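Local coordinates for protein CCMAN5 (Cellulosimicrobium cellulans, PDB 2XSG) that probably hydrolyses alpha-linked mannose as a calcium-containing GH92 glycosidase and enables mannose-6-phosphate modification of yeast-produced lysosomal enzymes, at residues Tyr200-Thr205 with Leu254-Val259; Gly291-Asp296 with Thr697-Asp702; Ala562-Met567 with Thr601-Leu606. All coordinates share one frame; numbering follows the deposited sequence.

Contact 1: Tyr200-Thr205 with Leu254-Val259; sequences YTLYYT and LSPVSV
Strand 198-208 of the large antiparallel sheet in the GH92 N-terminal domain, of the galactose-mutarotase-like clan and consistent with a beta-sandwich, pairs here with the closing residues of strand 248-255, just before the chain turns into helix 259-270. Tyr203 and Ser255 form the hydrogen-bonded pair. Tyr203 N gives its hydrogen to Ser255 O at 2.7 Å, in the carbonyl plane, with an N-H...O angle of 158°. The return bond, Ser255 N to Tyr203 O at 2.9 Å, arrives from 27° above the carbonyl plane, and Leu254 CA brings a C-H to the same Tyr203 O at 3.3 Å. One step on, Tyr204 and Leu254 make a non-hydrogen-bonded pair, in which Leu254 CD2 lies 4.0 Å from Tyr204 CB, while the phenol OH of Tyr204 is bound to Ser174 O. Beyond Ser255 the strand gives way to a turn. Ser255 OG accepts from Val257 N at 3.0 Å, an ST turn, Pro256 O takes the NE hydrogen of Arg333, and Ser258 OG caps Gln261 N at the start of the helix. The turn lies against the Tyr203 ring, whose CG stands beside the backbone N, anti to the carbonyl carbon. Ser258 CA lies over one ring face, 4.0 Å from the ring centroid, as a CH-pi contact, and the carbonyls of Ser255 and Pro256 lie at the ring edge near its plane. Val259 CG2 closes on Tyr204 O at 3.5 Å and also touches Tyr203 CB. On the other side of the sheet from Tyr203, Leu202 CD2 packs against the Pro256 ring. The main-chain bonds thus fix the register of the strand end, and the amides of Val257 and Gln261, past the last strand bond, are met by serine hydroxyls.

Contact 2: Gly291-Asp296 with Thr697-Asp702; sequences GRVAID and TTITYD
Arg292 reaches from just before strand 293-296 to Asp702, past the end of strand 696-700. From CB its CG lies beside the backbone N, anti to the carbonyl carbon (chi1 -66°), and the chain then runs straight through CG and CD to NE. NE faces Asp367 OD2 in a long, weak ion pair. CZ stands 3.6 Å from Asp702 OD1, and the two terminal nitrogens do the binding. NH1 makes the salt bridge to Asp702 OD1 at 2.9 Å and also gives a hydrogen to a water that in turn donates to Thr700 O. NH2 reaches Asp702 OD1 only weakly, and through a second water it is linked to Asp702 OD2. The guanidinium and carboxylate planes are 68° apart: the acid lies at the guanidinium edge, whereas NH1 meets OD1 from above the carboxylate plane. An alanine here, lacking the guanidinium and so the salt bridge and both water links, would probably leave Asp702 less firmly held to the residue before strand 293-296. The two strands are antiparallel neighbours at the margin of a mixed six-stranded sheet, in which strand 293-296 is outermost, and they bring together residues some 400 positions apart. Ala294 and Thr698 form the hydrogen-bonded pair: Ala294 N to Thr698 O and Thr698 N to Ala294 O are both 2.9 Å. Thr700 N continues the ladder to Arg292 O, also at 2.9 Å. Val293, Ile295, Thr697 and Ile699 share one face. Val293 CG1 crosses obliquely to Thr697 CG2 at 3.7 Å, and Ile295 lies alongside Thr697, CG1 to OG1 3.6 Å; helix 306-318 packs on Val293 and Ile295 through Phe311. On the other face a water joins Ala294 O to Thr698 OG1.

Contact 3: Ala562-Met567 with Thr601-Leu606; sequences AARLGM and TGEPSL
In the GH92 catalytic domain, of the six-hairpin clan and consistent with an (alpha/alpha)6 barrel, helix 560-570 packs against the loop that leads into helix 604-616. The methyl of Thr601 carries the apolar contact: CG2 lies 3.6 Å from Arg564 CA, 3.7 Å from Ala563 O and 3.8 Å from Met567 CG, so it rests on helix backbone as well as on side chains. Met567 crosses it obliquely, its own chain bent at chi2 and chi3. Beside this apolar spot Arg564 and Glu603 make the polar part of the contact. The Arg564 chain leaves with CG anti to the backbone N (chi1 -176°), runs past Thr601 O, bends at chi3, and sets the guanidinium edge toward Glu603. Arg564 NH1 to Glu603 OE1 is a long salt bridge of 3.5 Å, the two planar groups turned 67° apart, and Arg564 CG lies slightly nearer the same oxygen, at 3.4 Å. Farther out, Arg564 NH2 forms a salt bridge with Glu561 and Glu603 OE2 one with Arg568, so two other charges of the same helix flank the pair and probably share in balancing it. Thr601 is positioned in turn by its hydroxyl, which is bound to Phe598 O, and Glu603 O accepts from Leu606 N. One water bridges both segments, bound to Thr601 OG1 and donating to Glu603 OE1 and, at 2.9 Å, to Arg564 O.

In the fold
Contacts 1 and 2 are both antiparallel strand pairings, partly buried and tied by main-chain bonds, but they belong to different sheets and their centres are 35 Å apart. Contact 1 lies in the N-terminal part and adds a strand tyrosine lying against a turn; contact 2, in the catalytic part, adds a charged pair beyond the strand end, and several waters. Contact 3 has mostly buried residues despite lying farthest, about 30 Å, from the centre of the chain, and joins a helix to a loop through a methyl, an ion pair and one water. Its chain stretch falls between the two strands of contact 2; contacts 1 and 3 lie on opposite sides of the centre.

Contact 1: Tyr200-Thr205 with Leu254-Val259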
ATOM      1  N   TYR A 200       2.612  12.721 -13.449  1.00  2.64           N
ATOM      2  CA  TYR A 200       1.185  12.846 -13.138  1.00  2.36           C
ATOM      3  C   TYR A 200       0.846  14.342 -13.009  1.00  2.47           C
ATOM      4  O   TYR A 200       1.691  15.144 -12.642  1.00  2.23           O
ATOM      5  CB  TYR A 200       0.844  12.124 -11.825  1.00  2.78           C
ATOM      6  CG  TYR A 200       1.513  12.762 -10.621  1.00  2.79           C
ATOM      7  CD1 TYR A 200       2.760  12.329 -10.175  1.00  2.95           C
ATOM      8  CD2 TYR A 200       0.898  13.818  -9.941  1.00  2.71           C
ATOM      9  CE1 TYR A 200       3.377  12.939  -9.079  1.00  2.51           C
ATOM     10  CE2 TYR A 200       1.517  14.439  -8.861  1.00  2.11           C
ATOM     11  CZ  TYR A 200       2.749  13.995  -8.440  1.00  2.00           C
ATOM     12  OH  TYR A 200       3.341  14.618  -7.370  1.00  3.52           O
ATOM     13  N   THR A 201      -0.390  14.705 -13.319  1.00  2.78           N
ATOM     14  CA  THR A 201      -0.851  16.071 -13.105  1.00  2.69           C
ATOM     15  C   THR A 201      -2.126  16.100 -12.261  1.00  2.22           C
ATOM     16  O   THR A 201      -3.049  15.306 -12.484  1.00  2.32           O
ATOM     17  CB  THR A 201      -1.098  16.765 -14.448  1.00  2.83           C
ATOM     18  OG1 THR A 201       0.141  16.813 -15.169  1.00  2.74           O
ATOM     19  CG2 THR A 201      -1.642  18.197 -14.251  1.00  2.00           C
ATOM     20  N   LEU A 202      -2.162  17.021 -11.305  1.00  2.19           N
ATOM     21  CA  LEU A 202      -3.366  17.304 -10.509  1.00  2.11           C
ATOM     22  C   LEU A 202      -3.685  18.788 -10.541  1.00  2.30           C
ATOM     23  O   LEU A 202      -2.775  19.631 -10.508  1.00  2.20           O
ATOM     24  CB  LEU A 202      -3.172  16.851  -9.061  1.00  2.74           C
ATOM     25  CG  LEU A 202      -3.247  15.343  -8.795  1.00  2.00           C
ATOM     26  CD1 LEU A 202      -2.827  15.090  -7.367  1.00  2.41           C
ATOM     27  CD2 LEU A 202      -4.685  14.798  -9.045  1.00  3.37           C
ATOM     28  N   TYR A 203      -4.976  19.110 -10.636  1.00  2.41           N
ATOM     29  CA  TYR A 203      -5.442  20.496 -10.569  1.00  2.45           C
ATOM     30  C   TYR A 203      -5.900  20.806  -9.156  1.00  2.79           C
ATOM     31  O   TYR A 203      -6.332  19.907  -8.422  1.00  2.94           O
ATOM     32  CB  TYR A 203      -6.555  20.761 -11.603  1.00  2.40           C
ATOM     33  CG  TYR A 203      -6.085  20.467 -13.002  1.00  2.00           C
ATOM     34  CD1 TYR A 203      -6.224  19.193 -13.543  1.00  3.38           C
ATOM     35  CD2 TYR A 203      -5.449  21.442 -13.765  1.00  2.98           C
ATOM     36  CE1 TYR A 203      -5.777  18.888 -14.814  1.00  2.00           C
ATOM     37  CE2 TYR A 203      -4.969  21.145 -15.066  1.00  3.00           C
ATOM     38  CZ  TYR A 203      -5.148  19.865 -15.575  1.00  3.87           C
ATOM     39  OH  TYR A 203      -4.712  19.549 -16.848  1.00  2.19           O
ATOM     40  N   TYR A 204      -5.776  22.069  -8.755  1.00  2.50           N
ATOM     41  CA  TYR A 204      -6.151  22.437  -7.390  1.00  2.82           C
ATOM     42  C   TYR A 204      -6.931  23.763  -7.348  1.00  2.70           C
ATOM     43  O   TYR A 204      -6.797  24.598  -8.226  1.00  2.11           O
ATOM     44  CB  TYR A 204      -4.901  22.491  -6.476  1.00  2.81           C
ATOM     45  CG  TYR A 204      -4.011  23.663  -6.820  1.00  4.05           C
ATOM     46  CD1 TYR A 204      -4.173  24.891  -6.177  1.00  4.87           C
ATOM     47  CD2 TYR A 204      -3.049  23.565  -7.835  1.00  5.59           C
ATOM     48  CE1 TYR A 204      -3.390  25.981  -6.510  1.00  4.85           C
ATOM     49  CE2 TYR A 204      -2.261  24.662  -8.189  1.00  3.40           C
ATOM     50  CZ  TYR A 204      -2.445  25.863  -7.523  1.00  6.32           C
ATOM     51  OH  TYR A 204      -1.680  26.950  -7.849  1.00  6.94           O
ATOM     52  N   THR A 205      -7.736  23.935  -6.299  1.00  3.03           N
ATOM     53  CA  THR A 205      -8.289  25.227  -5.921  1.00  2.58           C
ATOM     54  C   THR A 205      -8.118  25.360  -4.403  1.00  3.29           C
ATOM     55  O   THR A 205      -8.290  24.386  -3.678  1.00  3.05           O
ATOM     56  CB  THR A 205      -9.791  25.373  -6.323  1.00  2.37           C
ATOM     57  OG1 THR A 205     -10.257  26.677  -5.951  1.00  2.69           O
ATOM     58  CG2 THR A 205     -10.657  24.324  -5.612  1.00  2.00           C
ATOM     59  N   LEU A 254      -8.500  18.978  -4.678  1.00  3.10           N
ATOM     60  CA  LEU A 254      -7.739  18.418  -5.805  1.00  3.15           C
ATOM     61  C   LEU A 254      -8.631  17.711  -6.821  1.00  3.16           C
ATOM     62  O   LEU A 254      -9.601  17.052  -6.471  1.00  3.79           O
ATOM     63  CB  LEU A 254      -6.685  17.402  -5.297  1.00  3.45           C
ATOM     64  CG  LEU A 254      -5.708  17.879  -4.223  1.00  2.89           C
ATOM     65  CD1 LEU A 254      -4.957  16.743  -3.495  1.00  2.93           C
ATOM     66  CD2 LEU A 254      -4.713  18.856  -4.859  1.00  2.00           C
ATOM     67  N   SER A 255      -8.269  17.809  -8.091  1.00  3.27           N
ATOM     68  CA  SER A 255      -9.001  17.108  -9.147  1.00  3.13           C
ATOM     69  C   SER A 255      -8.035  16.725 -10.242  1.00  2.54           C
ATOM     70  O   SER A 255      -7.224  17.549 -10.653  1.00  2.56           O
ATOM     71  CB  SER A 255     -10.110  17.994  -9.732  1.00  3.13           C
ATOM     72  OG  SER A 255     -10.758  17.373 -10.845  1.00  3.49           O
ATOM     73  N   PRO A 256      -8.117  15.471 -10.718  1.00  2.29           N
ATOM     74  CA  PRO A 256      -7.354  15.049 -11.878  1.00  2.32           C
ATOM     75  C   PRO A 256      -7.922  15.620 -13.175  1.00  2.53           C
ATOM     76  O   PRO A 256      -7.302  15.468 -14.246  1.00  2.28           O
ATOM     77  CB  PRO A 256      -7.506  13.520 -11.857  1.00  2.75           C
ATOM     78  CG  PRO A 256      -8.022  13.184 -10.458  1.00  2.07           C
ATOM     79  CD  PRO A 256      -8.882  14.354 -10.144  1.00  2.52           C
ATOM     80  N   VAL A 257      -9.072  16.289 -13.085  1.00  2.41           N
ATOM     81  CA  VAL A 257      -9.813  16.711 -14.280  1.00  2.47           C
ATOM     82  C   VAL A 257      -9.558  18.177 -14.676  1.00  2.66           C
ATOM     83  O   VAL A 257      -9.216  18.464 -15.835  1.00  2.13           O
ATOM     84  CB  VAL A 257     -11.326  16.450 -14.098  1.00  2.32           C
ATOM     85  CG1 VAL A 257     -12.163  17.117 -15.193  1.00  2.00           C
ATOM     86  CG2 VAL A 257     -11.594  14.943 -14.041  1.00  3.40           C
ATOM     87  N   SER A 258      -9.769  19.103 -13.742  1.00  2.91           N
ATOM     88  CA  SER A 258      -9.592  20.525 -14.045  1.00  3.37           C
ATOM     89  C   SER A 258      -9.716  21.358 -12.811  1.00  3.75           C
ATOM     90  O   SER A 258     -10.156  20.871 -11.750  1.00  3.80           O
ATOM     91  CB  SER A 258     -10.607  21.011 -15.098  1.00  3.66           C
ATOM     92  OG  SER A 258     -11.928  21.120 -14.568  1.00  3.41           O
ATOM     93  N   VAL A 259      -9.305  22.618 -12.936  1.00  3.20           N
ATOM     94  CA  VAL A 259      -9.473  23.562 -11.854  1.00  3.32           C
ATOM     95  C   VAL A 259     -10.963  23.762 -11.567  1.00  3.51           C
ATOM     96  O   VAL A 259     -11.388  23.744 -10.409  1.00  3.41           O
ATOM     97  CB  VAL A 259      -8.770  24.906 -12.162  1.00  3.86           C
ATOM     98  CG1 VAL A 259      -9.484  26.070 -11.453  1.00  2.01           C
ATOM     99  CG2 VAL A 259      -7.289  24.830 -11.733  1.00  3.03           C
TER

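Contact 2: Gly291-Asp296 with Thr697-Asp702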
ATOM      1  N   GLY A 291     -15.642  -0.252  10.947  1.00  6.14           N
ATOM      2  CA  GLY A 291     -16.732  -1.057  11.516  1.00  6.65           C
ATOM      3  C   GLY A 291     -17.174  -2.262  10.696  1.00  6.79           C
ATOM      4  O   GLY A 291     -18.006  -3.063  11.161  1.00  6.75           O
ATOM      5  N   ARG A 292     -16.624  -2.389   9.482  1.00  6.39           N
ATOM      6  CA  ARG A 292     -16.838  -3.567   8.651  1.00  6.77           C
ATOM      7  C   ARG A 292     -16.259  -4.819   9.298  1.00  7.29           C
ATOM      8  O   ARG A 292     -16.741  -5.927   9.033  1.00  7.01           O
ATOM      9  CB  ARG A 292     -16.231  -3.380   7.265  1.00  6.81           C
ATOM     10  CG  ARG A 292     -16.900  -2.292   6.433  1.00  5.97           C
ATOM     11  CD  ARG A 292     -16.224  -2.190   5.064  1.00  6.75           C
ATOM     12  NE  ARG A 292     -16.862  -1.174   4.223  1.00  9.23           N
ATOM     13  CZ  ARG A 292     -17.955  -1.378   3.487  1.00 10.60           C
ATOM     14  NH1 ARG A 292     -18.552  -2.575   3.473  1.00  8.67           N
ATOM     15  NH2 ARG A 292     -18.451  -0.379   2.761  1.00  9.13           N
ATOM     16  N   VAL A 293     -15.221  -4.631  10.125  1.00  7.52           N
ATOM     17  CA  VAL A 293     -14.657  -5.698  10.960  1.00  8.09           C
ATOM     18  C   VAL A 293     -14.809  -5.397  12.452  1.00  8.68           C
ATOM     19  O   VAL A 293     -14.273  -4.398  12.966  1.00  8.64           O
ATOM     20  CB  VAL A 293     -13.178  -5.965  10.653  1.00  7.92           C
ATOM     21  CG1 VAL A 293     -12.734  -7.265  11.339  1.00  7.89           C
ATOM     22  CG2 VAL A 293     -12.962  -6.059   9.158  1.00  8.14           C
ATOM     23  N   ALA A 294     -15.553  -6.258  13.139  1.00  9.40           N
ATOM     24  CA  ALA A 294     -15.775  -6.122  14.576  1.00 10.40           C
ATOM     25  C   ALA A 294     -15.084  -7.241  15.320  1.00 11.20           C
ATOM     26  O   ALA A 294     -15.284  -8.422  15.036  1.00 11.45           O
ATOM     27  CB  ALA A 294     -17.265  -6.099  14.906  1.00 10.08           C
ATOM     28  N   ILE A 295     -14.276  -6.855  16.298  1.00 12.83           N
ATOM     29  CA  ILE A 295     -13.424  -7.796  17.007  1.00 13.23           C
ATOM     30  C   ILE A 295     -13.735  -7.889  18.513  1.00 14.01           C
ATOM     31  O   ILE A 295     -13.983  -6.896  19.193  1.00 13.15           O
ATOM     32  CB  ILE A 295     -11.951  -7.449  16.747  1.00 13.45           C
ATOM     33  CG1 ILE A 295     -11.562  -7.938  15.365  1.00 12.69           C
ATOM     34  CG2 ILE A 295     -11.032  -8.056  17.794  1.00 14.20           C
ATOM     35  CD1 ILE A 295     -10.337  -7.341  14.897  1.00 13.52           C
ATOM     36  N   ASP A 296     -13.707  -9.120  19.006  1.00 14.53           N
ATOM     37  CA  ASP A 296     -13.823  -9.415  20.413  1.00 14.69           C
ATOM     38  C   ASP A 296     -12.504 -10.110  20.755  1.00 13.99           C
ATOM     39  O   ASP A 296     -12.252 -11.228  20.311  1.00 13.80           O
ATOM     40  CB  ASP A 296     -15.057 -10.319  20.634  1.00 15.56           C
ATOM     41  CG  ASP A 296     -15.118 -10.933  22.036  1.00 18.32           C
ATOM     42  OD1 ASP A 296     -14.283 -10.599  22.905  1.00 22.17           O
ATOM     43  OD2 ASP A 296     -16.016 -11.773  22.270  1.00 23.05           O
ATOM     44  N   THR A 697     -14.090 -12.641  15.255  1.00  7.08           N
ATOM     45  CA  THR A 697     -13.906 -11.593  14.246  1.00  7.09           C
ATOM     46  C   THR A 697     -15.080 -11.654  13.244  1.00  7.32           C
ATOM     47  O   THR A 697     -15.316 -12.706  12.646  1.00  7.99           O
ATOM     48  CB  THR A 697     -12.537 -11.724  13.561  1.00  7.00           C
ATOM     49  OG1 THR A 697     -11.502 -11.417  14.514  1.00  5.91           O
ATOM     50  CG2 THR A 697     -12.427 -10.803  12.358  1.00  6.15           C
ATOM     51  N   THR A 698     -15.826 -10.551  13.114  1.00  7.04           N
ATOM     52  CA  THR A 698     -17.038 -10.482  12.274  1.00  7.46           C
ATOM     53  C   THR A 698     -16.870  -9.452  11.155  1.00  7.09           C
ATOM     54  O   THR A 698     -16.649  -8.262  11.410  1.00  7.35           O
ATOM     55  CB  THR A 698     -18.311 -10.116  13.118  1.00  7.78           C
ATOM     56  OG1 THR A 698     -18.501 -11.086  14.160  1.00  8.48           O
ATOM     57  CG2 THR A 698     -19.564 -10.063  12.258  1.00  8.70           C
ATOM     58  N   ILE A 699     -16.987  -9.917   9.919  1.00  7.11           N
ATOM     59  CA  ILE A 699     -17.007  -9.029   8.766  1.00  6.95           C
ATOM     60  C   ILE A 699     -18.451  -8.870   8.311  1.00  7.62           C
ATOM     61  O   ILE A 699     -19.075  -9.845   7.886  1.00  7.58           O
ATOM     62  CB  ILE A 699     -16.127  -9.548   7.598  1.00  6.67           C
ATOM     63  CG1 ILE A 699     -14.689  -9.824   8.081  1.00  6.27           C
ATOM     64  CG2 ILE A 699     -16.156  -8.533   6.424  1.00  5.69           C
ATOM     65  CD1 ILE A 699     -13.798 -10.635   7.044  1.00  5.08           C
ATOM     66  N   THR A 700     -18.975  -7.646   8.430  1.00  7.95           N
ATOM     67  CA  THR A 700     -20.355  -7.320   8.040  1.00  8.40           C
ATOM     68  C   THR A 700     -20.377  -6.713   6.641  1.00  8.46           C
ATOM     69  O   THR A 700     -19.692  -5.726   6.379  1.00  8.20           O
ATOM     70  CB  THR A 700     -21.000  -6.358   9.055  1.00  8.62           C
ATOM     71  OG1 THR A 700     -20.847  -6.896  10.383  1.00  9.48           O
ATOM     72  CG2 THR A 700     -22.478  -6.128   8.746  1.00  8.08           C
ATOM     73  N   TYR A 701     -21.127  -7.346   5.741  1.00  8.67           N
ATOM     74  CA  TYR A 701     -21.256  -6.891   4.358  1.00  9.41           C
ATOM     75  C   TYR A 701     -22.392  -5.877   4.181  1.00  9.92           C
ATOM     76  O   TYR A 701     -23.205  -5.686   5.083  1.00 10.04           O
ATOM     77  CB  TYR A 701     -21.374  -8.099   3.411  1.00  8.80           C
ATOM     78  CG  TYR A 701     -20.156  -8.973   3.570  1.00  9.27           C
ATOM     79  CD1 TYR A 701     -18.905  -8.509   3.182  1.00  7.20           C
ATOM     80  CD2 TYR A 701     -20.238 -10.228   4.194  1.00  7.54           C
ATOM     81  CE1 TYR A 701     -17.775  -9.283   3.352  1.00  7.17           C
ATOM     82  CE2 TYR A 701     -19.109 -11.015   4.375  1.00  7.05           C
ATOM     83  CZ  TYR A 701     -17.881 -10.533   3.948  1.00  6.78           C
ATOM     84  OH  TYR A 701     -16.755 -11.275   4.119  1.00  4.64           O
ATOM     85  N   ASP A 702     -22.431  -5.220   3.026  1.00 10.76           N
ATOM     86  CA  ASP A 702     -23.358  -4.111   2.797  1.00 11.48           C
ATOM     87  C   ASP A 702     -24.827  -4.476   2.996  1.00 12.14           C
ATOM     88  O   ASP A 702     -25.614  -3.617   3.357  1.00 12.41           O
ATOM     89  CB  ASP A 702     -23.122  -3.470   1.422  1.00 11.77           C
ATOM     90  CG  ASP A 702     -21.732  -2.819   1.316  1.00 12.86           C
ATOM     91  OD1 ASP A 702     -21.198  -2.399   2.366  1.00 13.73           O
ATOM     92  OD2 ASP A 702     -21.170  -2.736   0.199  1.00 10.76           O
TER
HETATM   93  O   HOH W   1     -18.431  -6.258  11.655  1.00 21.85           O
HETATM   94  O   HOH W   2     -20.222  -0.413   0.113  1.00  5.47           O
HETATM   95  O   HOH W   3     -17.946  -5.187   4.243  1.00 13.57           O
HETATM   96  O   HOH W   4     -16.759 -10.392  16.291  1.00  9.96           O

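Contact 3: Ala562-Met567 with Thr601-Leu606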
ATOM      1  N   ALA A 562      10.388 -34.229  -0.267  1.00  9.45           N
ATOM      2  CA  ALA A 562      11.380 -33.217  -0.612  1.00  9.17           C
ATOM      3  C   ALA A 562      10.835 -31.818  -0.307  1.00  8.62           C
ATOM      4  O   ALA A 562      11.540 -31.004   0.290  1.00  8.40           O
ATOM      5  CB  ALA A 562      11.802 -33.331  -2.076  1.00  9.46           C
ATOM      6  N   ALA A 563       9.580 -31.558  -0.704  1.00  8.19           N
ATOM      7  CA  ALA A 563       8.898 -30.274  -0.407  1.00  7.47           C
ATOM      8  C   ALA A 563       8.790 -30.023   1.081  1.00  7.05           C
ATOM      9  O   ALA A 563       9.049 -28.902   1.553  1.00  6.89           O
ATOM     10  CB  ALA A 563       7.512 -30.244  -1.021  1.00  7.36           C
ATOM     11  N   ARG A 564       8.382 -31.064   1.810  1.00  6.19           N
ATOM     12  CA  ARG A 564       8.132 -30.977   3.247  1.00  6.15           C
ATOM     13  C   ARG A 564       9.416 -30.598   3.969  1.00  5.87           C
ATOM     14  O   ARG A 564       9.400 -29.730   4.848  1.00  5.61           O
ATOM     15  CB  ARG A 564       7.551 -32.296   3.788  1.00  6.29           C
ATOM     16  CG  ARG A 564       7.149 -32.274   5.291  1.00  7.26           C
ATOM     17  CD  ARG A 564       6.879 -33.693   5.854  1.00  8.17           C
ATOM     18  NE  ARG A 564       8.120 -34.442   6.062  1.00  7.05           N
ATOM     19  CZ  ARG A 564       8.928 -34.299   7.115  1.00  8.40           C
ATOM     20  NH1 ARG A 564       8.626 -33.445   8.092  1.00  7.07           N
ATOM     21  NH2 ARG A 564      10.048 -35.019   7.193  1.00  7.22           N
ATOM     22  N   LEU A 565      10.522 -31.228   3.566  1.00  5.28           N
ATOM     23  CA  LEU A 565      11.830 -30.962   4.171  1.00  5.27           C
ATOM     24  C   LEU A 565      12.375 -29.592   3.724  1.00  5.36           C
ATOM     25  O   LEU A 565      13.010 -28.893   4.506  1.00  5.46           O
ATOM     26  CB  LEU A 565      12.817 -32.085   3.840  1.00  5.23           C
ATOM     27  CG  LEU A 565      12.575 -33.443   4.525  1.00  6.68           C
ATOM     28  CD1 LEU A 565      13.380 -34.523   3.844  1.00  7.69           C
ATOM     29  CD2 LEU A 565      12.940 -33.394   6.011  1.00  6.62           C
ATOM     30  N   GLY A 566      12.113 -29.214   2.471  1.00  4.45           N
ATOM     31  CA  GLY A 566      12.459 -27.873   1.973  1.00  4.45           C
ATOM     32  C   GLY A 566      11.803 -26.756   2.779  1.00  4.76           C
ATOM     33  O   GLY A 566      12.461 -25.771   3.169  1.00  4.82           O
ATOM     34  N   MET A 567      10.508 -26.921   3.042  1.00  4.97           N
ATOM     35  CA  MET A 567       9.715 -25.943   3.791  1.00  5.05           C
ATOM     36  C   MET A 567      10.230 -25.808   5.200  1.00  5.39           C
ATOM     37  O   MET A 567      10.416 -24.700   5.683  1.00  5.18           O
ATOM     38  CB  MET A 567       8.233 -26.313   3.780  1.00  4.37           C
ATOM     39  CG  MET A 567       7.458 -25.669   2.646  1.00  4.10           C
ATOM     40  SD  MET A 567       7.646 -23.858   2.513  1.00  8.26           S
ATOM     41  CE  MET A 567       6.928 -23.308   4.041  1.00  3.82           C
ATOM     42  N   THR A 601       2.370 -28.951   2.651  1.00  8.73           N
ATOM     43  CA  THR A 601       3.278 -30.060   2.934  1.00  9.25           C
ATOM     44  C   THR A 601       2.769 -30.960   4.042  1.00  9.25           C
ATOM     45  O   THR A 601       3.548 -31.730   4.607  1.00  9.67           O
ATOM     46  CB  THR A 601       4.689 -29.584   3.354  1.00  9.66           C
ATOM     47  OG1 THR A 601       4.587 -28.716   4.494  1.00  8.94           O
ATOM     48  CG2 THR A 601       5.399 -28.880   2.194  1.00  9.94           C
ATOM     49  N   GLY A 602       1.477 -30.852   4.354  1.00  9.55           N
ATOM     50  CA  GLY A 602       0.825 -31.694   5.370  1.00  9.27           C
ATOM     51  C   GLY A 602       1.195 -31.324   6.792  1.00  9.29           C
ATOM     52  O   GLY A 602       1.075 -32.136   7.719  1.00  8.91           O
ATOM     53  N   GLU A 603       1.652 -30.091   6.991  1.00  8.89           N
ATOM     54  CA  GLU A 603       2.029 -29.660   8.346  1.00  8.63           C
ATOM     55  C   GLU A 603       1.354 -28.339   8.710  1.00  7.97           C
ATOM     56  O   GLU A 603       2.026 -27.335   8.957  1.00  7.98           O
ATOM     57  CB  GLU A 603       3.557 -29.604   8.497  1.00  8.75           C
ATOM     58  CG  GLU A 603       4.231 -30.964   8.254  1.00 10.28           C
ATOM     59  CD  GLU A 603       5.630 -31.026   8.812  1.00 11.82           C
ATOM     60  OE1 GLU A 603       6.565 -30.571   8.126  1.00 12.96           O
ATOM     61  OE2 GLU A 603       5.796 -31.517   9.948  1.00 13.63           O
ATOM     62  N   PRO A 604       0.007 -28.328   8.712  1.00  7.59           N
ATOM     63  CA  PRO A 604      -0.701 -27.066   8.934  1.00  7.11           C
ATOM     64  C   PRO A 604      -0.372 -26.436  10.300  1.00  6.66           C
ATOM     65  O   PRO A 604      -0.394 -25.205  10.424  1.00  5.91           O
ATOM     66  CB  PRO A 604      -2.184 -27.457   8.865  1.00  7.34           C
ATOM     67  CG  PRO A 604      -2.229 -28.861   8.384  1.00  7.01           C
ATOM     68  CD  PRO A 604      -0.911 -29.481   8.613  1.00  7.47           C
ATOM     69  N   SER A 605      -0.033 -27.253  11.301  1.00  6.01           N
ATOM     70  CA  SER A 605       0.343 -26.697  12.618  1.00  5.46           C
ATOM     71  C   SER A 605       1.507 -25.697  12.509  1.00  5.19           C
ATOM     72  O   SER A 605       1.534 -24.702  13.226  1.00  5.02           O
ATOM     73  CB  SER A 605       0.608 -27.802  13.664  1.00  5.97           C
ATOM     74  OG  SER A 605       1.812 -28.523  13.437  1.00  6.46           O
ATOM     75  N   LEU A 606       2.441 -25.942  11.584  1.00  4.98           N
ATOM     76  CA  LEU A 606       3.600 -25.066  11.414  1.00  4.96           C
ATOM     77  C   LEU A 606       3.220 -23.731  10.781  1.00  4.52           C
ATOM     78  O   LEU A 606       3.806 -22.701  11.099  1.00  5.16           O
ATOM     79  CB  LEU A 606       4.720 -25.753  10.613  1.00  4.67           C
ATOM     80  CG  LEU A 606       5.443 -26.956  11.262  1.00  4.80           C
ATOM     81  CD1 LEU A 606       6.446 -27.517  10.284  1.00  3.52           C
ATOM     82  CD2 LEU A 606       6.135 -26.587  12.593  1.00  5.91           C
TER
HETATM   83  O   HOH W   5       6.861 -28.956   5.898  1.00  9.70           O